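Local coordinates for UDP-N-acetylglucosamine 2-epimerase (Methanocaldococcus jannaschii, PDB 4NES) that catalyses the reversible epimerisation at C-2 of UDP-N-acetylglucosamine to UDP-N-acetylmannosamine and works as a homodimer, at the interface of chains A and B. Sequence-based numbering; all coordinates share one arbitrary frame. Chains: chain A/B, UDP-N-acetylglucosamine 2-epimerase.

Contact 1: the interface of chains A and B. Residues chain A 125, 134, 138, 157-158; chain B 125, 134, 138, 157-158.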
# COMPACT_ATOMS: atom_id res chain seq x y z
N ARG A 125 3.89 -0.16 -13.40
CA ARG A 125 3.32 -0.45 -12.08
C ARG A 125 3.02 -1.94 -11.88
O ARG A 125 2.37 -2.34 -10.92
CB ARG A 125 2.11 0.45 -11.76
CG ARG A 125 1.92 0.74 -10.26
CD ARG A 125 0.77 1.72 -9.96
NE ARG A 125 1.16 3.12 -10.12
CZ ARG A 125 0.40 4.17 -9.81
NH1 ARG A 125 -0.81 3.98 -9.29
NH2 ARG A 125 0.86 5.40 -10.00
N VAL A 134 5.09 3.61 -5.14
CA VAL A 134 3.81 4.30 -5.26
C VAL A 134 3.03 4.21 -3.95
O VAL A 134 2.56 5.23 -3.43
CB VAL A 134 2.96 3.74 -6.42
CG1 VAL A 134 1.53 4.30 -6.37
CG2 VAL A 134 3.59 4.05 -7.77
N HIS A 138 2.12 7.33 -1.07
CA HIS A 138 0.78 7.72 -0.68
C HIS A 138 0.48 7.61 0.81
O HIS A 138 -0.60 8.01 1.25
CB HIS A 138 -0.25 6.97 -1.51
CG HIS A 138 -0.38 7.51 -2.89
ND1 HIS A 138 -1.27 8.49 -3.22
CD2 HIS A 138 0.34 7.26 -4.02
CE1 HIS A 138 -1.13 8.81 -4.50
NE2 HIS A 138 -0.15 8.07 -5.00
N GLU A 157 -0.43 12.65 -8.88
CA GLU A 157 -1.16 11.64 -8.11
C GLU A 157 -1.88 12.25 -6.91
O GLU A 157 -2.31 11.54 -6.00
CB GLU A 157 -0.22 10.50 -7.67
CG GLU A 157 0.35 9.73 -8.86
CD GLU A 157 1.38 8.69 -8.47
OE1 GLU A 157 1.52 8.38 -7.26
OE2 GLU A 157 2.05 8.18 -9.39
N GLY A 158 -2.00 13.58 -6.92
CA GLY A 158 -2.84 14.28 -5.97
C GLY A 158 -2.25 14.50 -4.60
O GLY A 158 -2.95 14.91 -3.68
N ARG B 125 -6.76 10.84 5.62
CA ARG B 125 -5.82 9.76 5.30
C ARG B 125 -5.00 9.31 6.52
O ARG B 125 -4.03 8.55 6.40
CB ARG B 125 -4.93 10.10 4.08
CG ARG B 125 -4.50 8.87 3.26
CD ARG B 125 -3.70 9.22 1.99
NE ARG B 125 -4.57 9.59 0.87
CZ ARG B 125 -4.15 9.81 -0.37
NH1 ARG B 125 -2.85 9.70 -0.68
NH2 ARG B 125 -5.02 10.15 -1.32
N VAL B 134 -7.10 3.87 -0.31
CA VAL B 134 -6.18 4.58 -1.20
C VAL B 134 -5.13 3.62 -1.75
O VAL B 134 -4.92 3.56 -2.97
CB VAL B 134 -5.51 5.78 -0.50
CG1 VAL B 134 -4.39 6.35 -1.38
CG2 VAL B 134 -6.52 6.86 -0.18
N HIS B 138 -4.64 2.08 -5.79
CA HIS B 138 -3.45 2.27 -6.60
C HIS B 138 -2.78 1.00 -7.07
O HIS B 138 -1.83 1.06 -7.85
CB HIS B 138 -2.47 3.19 -5.88
CG HIS B 138 -2.87 4.62 -5.94
ND1 HIS B 138 -2.47 5.47 -6.94
CD2 HIS B 138 -3.72 5.34 -5.16
CE1 HIS B 138 -3.01 6.66 -6.76
NE2 HIS B 138 -3.78 6.60 -5.68
N GLU B 157 -6.00 11.35 -8.60
CA GLU B 157 -4.82 10.65 -8.12
C GLU B 157 -4.07 9.95 -9.26
O GLU B 157 -3.22 9.09 -9.03
CB GLU B 157 -5.18 9.66 -7.01
CG GLU B 157 -5.73 10.35 -5.77
CD GLU B 157 -6.23 9.40 -4.70
OE1 GLU B 157 -5.96 8.18 -4.79
OE2 GLU B 157 -6.89 9.88 -3.76
N GLY B 158 -4.41 10.33 -10.49
CA GLY B 158 -3.64 9.92 -11.66
C GLY B 158 -3.93 8.53 -12.18
O GLY B 158 -3.20 8.03 -13.03
O HOH W 1 -1.82 7.03 -10.37
O HOH W 2 -3.22 11.78 -3.33
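With chi1 at -76°, the ring of A:His138 turns away from its own carbonyl carbon and meets B:His138 across the dimer two-fold. The chi2 of -91° sets the ring roughly crosswise to its CA-CB bond. Both histidines close helix 128-138 of their chains. The two side chains cross at about a right angle, and the imidazole NE2 of each lies over the rim of the other ring's face. Their CE1 atoms are 3.6 Å apart. Each ring is fixed by its own chain: A:His138 NE2 donates to the carboxylate oxygen OE1 of A:Glu157 at 2.8 Å. That oxygen is met on its anti side, 24° out of the carboxylate plane.

The guanidinium of B:Arg125 reaches the in-plane edge of A:His138, but its chain is poorly ordered. Its NH1 makes weak bonds to the ring ND1 and the backbone O of A:His138. NE2 as donor and ND1 as acceptor would suit a neutral ring, though the ND1 bond is weak. A salt bridge from B:Arg125 NH2 to B:Glu157 OE2, and CG1 of B:Val134 over one guanidinium face, 3.6 Å above it, may help to steady the group from its own side. An alanine at A:His138 would probably leave A:Glu157 OE1 without its imidazole donor and open a gap against the face of B:His138.

Beside the rings, the backbones of the two Glu157 residues pass close, with A:Glu157 CA 3.4 Å from B:Glu157 O. Water 1 bridges the same carbonyl to the poorly ordered A:Arg125. It lies 2.8 Å from B:Glu157 O and 3.2 Å from A:Arg125 NH2.

Contact 2: the interface of chains A and B. Residues chain A 67-68, 97, 100, 128, 131-132; chain B 79, 108.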
# COMPACT_ATOMS: atom_id res chain seq x y z
N HIS A 67 7.12 -12.52 -1.81
CA HIS A 67 6.72 -11.17 -1.40
C HIS A 67 5.78 -11.15 -0.21
O HIS A 67 5.96 -10.37 0.71
CB HIS A 67 6.07 -10.41 -2.55
CG HIS A 67 7.02 -10.06 -3.65
ND1 HIS A 67 7.95 -9.05 -3.54
CD2 HIS A 67 7.17 -10.59 -4.89
CE1 HIS A 67 8.65 -8.98 -4.66
NE2 HIS A 67 8.20 -9.90 -5.50
N GLY A 68 4.76 -11.99 -0.23
CA GLY A 68 3.79 -11.99 0.85
C GLY A 68 4.40 -12.49 2.14
O GLY A 68 4.19 -11.91 3.21
N ASN A 97 10.92 -4.10 -0.49
CA ASN A 97 9.86 -4.58 0.38
C ASN A 97 10.00 -4.05 1.81
O ASN A 97 9.01 -3.81 2.49
CB ASN A 97 9.77 -6.11 0.38
CG ASN A 97 9.15 -6.65 -0.89
OD1 ASN A 97 8.63 -5.91 -1.72
ND2 ASN A 97 9.21 -7.97 -1.04
N LEU A 100 8.28 -0.57 1.98
CA LEU A 100 6.83 -0.66 2.05
C LEU A 100 6.37 -1.14 3.42
O LEU A 100 5.46 -0.58 4.01
CB LEU A 100 6.29 -1.59 0.97
CG LEU A 100 4.78 -1.83 1.04
CD1 LEU A 100 4.03 -0.52 0.80
CD2 LEU A 100 4.33 -2.90 0.03
N PRO A 128 7.68 -4.91 -8.91
CA PRO A 128 7.42 -4.77 -7.47
C PRO A 128 7.96 -3.46 -6.88
O PRO A 128 7.36 -2.91 -5.95
CB PRO A 128 8.14 -5.98 -6.85
CG PRO A 128 9.12 -6.44 -7.90
CD PRO A 128 8.54 -6.06 -9.22
N ILE A 131 5.37 -0.71 -7.43
CA ILE A 131 4.29 -0.89 -6.45
C ILE A 131 4.72 -0.35 -5.10
O ILE A 131 4.02 0.45 -4.49
CB ILE A 131 3.86 -2.36 -6.32
CG1 ILE A 131 3.12 -2.81 -7.58
CG2 ILE A 131 2.96 -2.55 -5.11
CD1 ILE A 131 3.02 -4.32 -7.73
N ASN A 132 5.91 -0.76 -4.65
CA ASN A 132 6.40 -0.35 -3.34
C ASN A 132 6.51 1.16 -3.22
O ASN A 132 6.12 1.76 -2.22
CB ASN A 132 7.75 -0.99 -3.04
CG ASN A 132 7.66 -2.47 -2.77
OD1 ASN A 132 6.59 -2.99 -2.44
ND2 ASN A 132 8.79 -3.18 -2.92
N GLU B 79 -1.12 -15.46 0.57
CA GLU B 79 -0.18 -15.81 -0.48
C GLU B 79 -0.06 -17.32 -0.66
O GLU B 79 0.06 -17.79 -1.79
CB GLU B 79 1.19 -15.20 -0.22
CG GLU B 79 2.15 -15.48 -1.36
CD GLU B 79 3.50 -14.85 -1.17
OE1 GLU B 79 4.18 -15.24 -0.20
OE2 GLU B 79 3.87 -13.98 -1.99
N LYS B 108 1.69 -8.35 -6.10
CA LYS B 108 3.06 -8.84 -6.21
C LYS B 108 3.13 -10.17 -6.96
O LYS B 108 4.18 -10.52 -7.49
CB LYS B 108 3.71 -8.97 -4.83
CG LYS B 108 3.94 -7.64 -4.10
CD LYS B 108 5.02 -6.80 -4.80
CE LYS B 108 5.30 -5.49 -4.05
NZ LYS B 108 6.01 -5.71 -2.75
O HOH W 3 5.72 -13.50 -4.23
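One face of the A:His67 imidazole carries the aliphatic chain of B:Lys108, whose CD lies 3.9 Å above the ring plane and offset toward the rim. The amide of A:Asn97 stands at the ring edge, in plane. This patch belongs to the homodimer interface of a UDP-GlcNAc 2-epimerase, an enzyme of the glycosyltransferase-B-like fold. It is a lysine-in-pocket contact: B:Lys108, at the end of helix 97-108, is inserted among the N-terminal ends of helices 67-85, 97-108 and 128-138 of chain A.

The lysine chain bends at chi2 (-69°) and again at chi4 (71°). The first bend carries it past the histidine, which it crosses at about a right angle. The second turns the ammonium group toward two asparagines. NZ donates to the side-chain carbonyl oxygens OD1 of A:Asn97 and A:Asn132, each at 2.8 Å. It approaches A:Asn97 OD1 from above the carbonyl plane, but is only tilted from that of A:Asn132. A:Asn97 OD1 is gripped by a second donor, A:Asn132 ND2, at 3.0 Å. The other end of the A:Asn97 amide is held as well: ND2 gives a nearly straight bond to A:His67 ND1. These bonds fix the amide flip, so that both oxygens point at the lysine and would probably help to offset its positive charge.

The methylene groups are lined on other sides by A:Pro128 CB, 3.8 Å from B:Lys108 CD, and by A:Ile131 CG2, 3.9 Å from B:Lys108 CE.

B:Glu79 makes a separate polar contact at the N-terminal end of helix 67-85 of chain A. Its carboxylate OE2 accepts from the backbone N of A:Gly68 at 2.8 Å, the donor lying above the carboxylate plane. The helix end would probably favour this negative charge. Water 3 joins the same oxygen to the backbone N of A:His67.

The centres of the C-alpha atoms of contact 1 and contact 2 lie about 16 Å apart on one two-fold symmetric interface. Helix 128-138 takes part in both: its last turns serve contact 1 and its first turns contact 2. Contact 1 straddles the axis and brings His138 and Glu157 against their own counterparts. Contact 2 joins unlike residues and recurs with the chains exchanged, so contact 1 is probably flanked by two copies of it. The centre of contact 2 lies about 14 Å from the probable active-site residue A:His207, that of contact 1 about 25 Å. The structure alone does not show whether dimerisation affects catalysis.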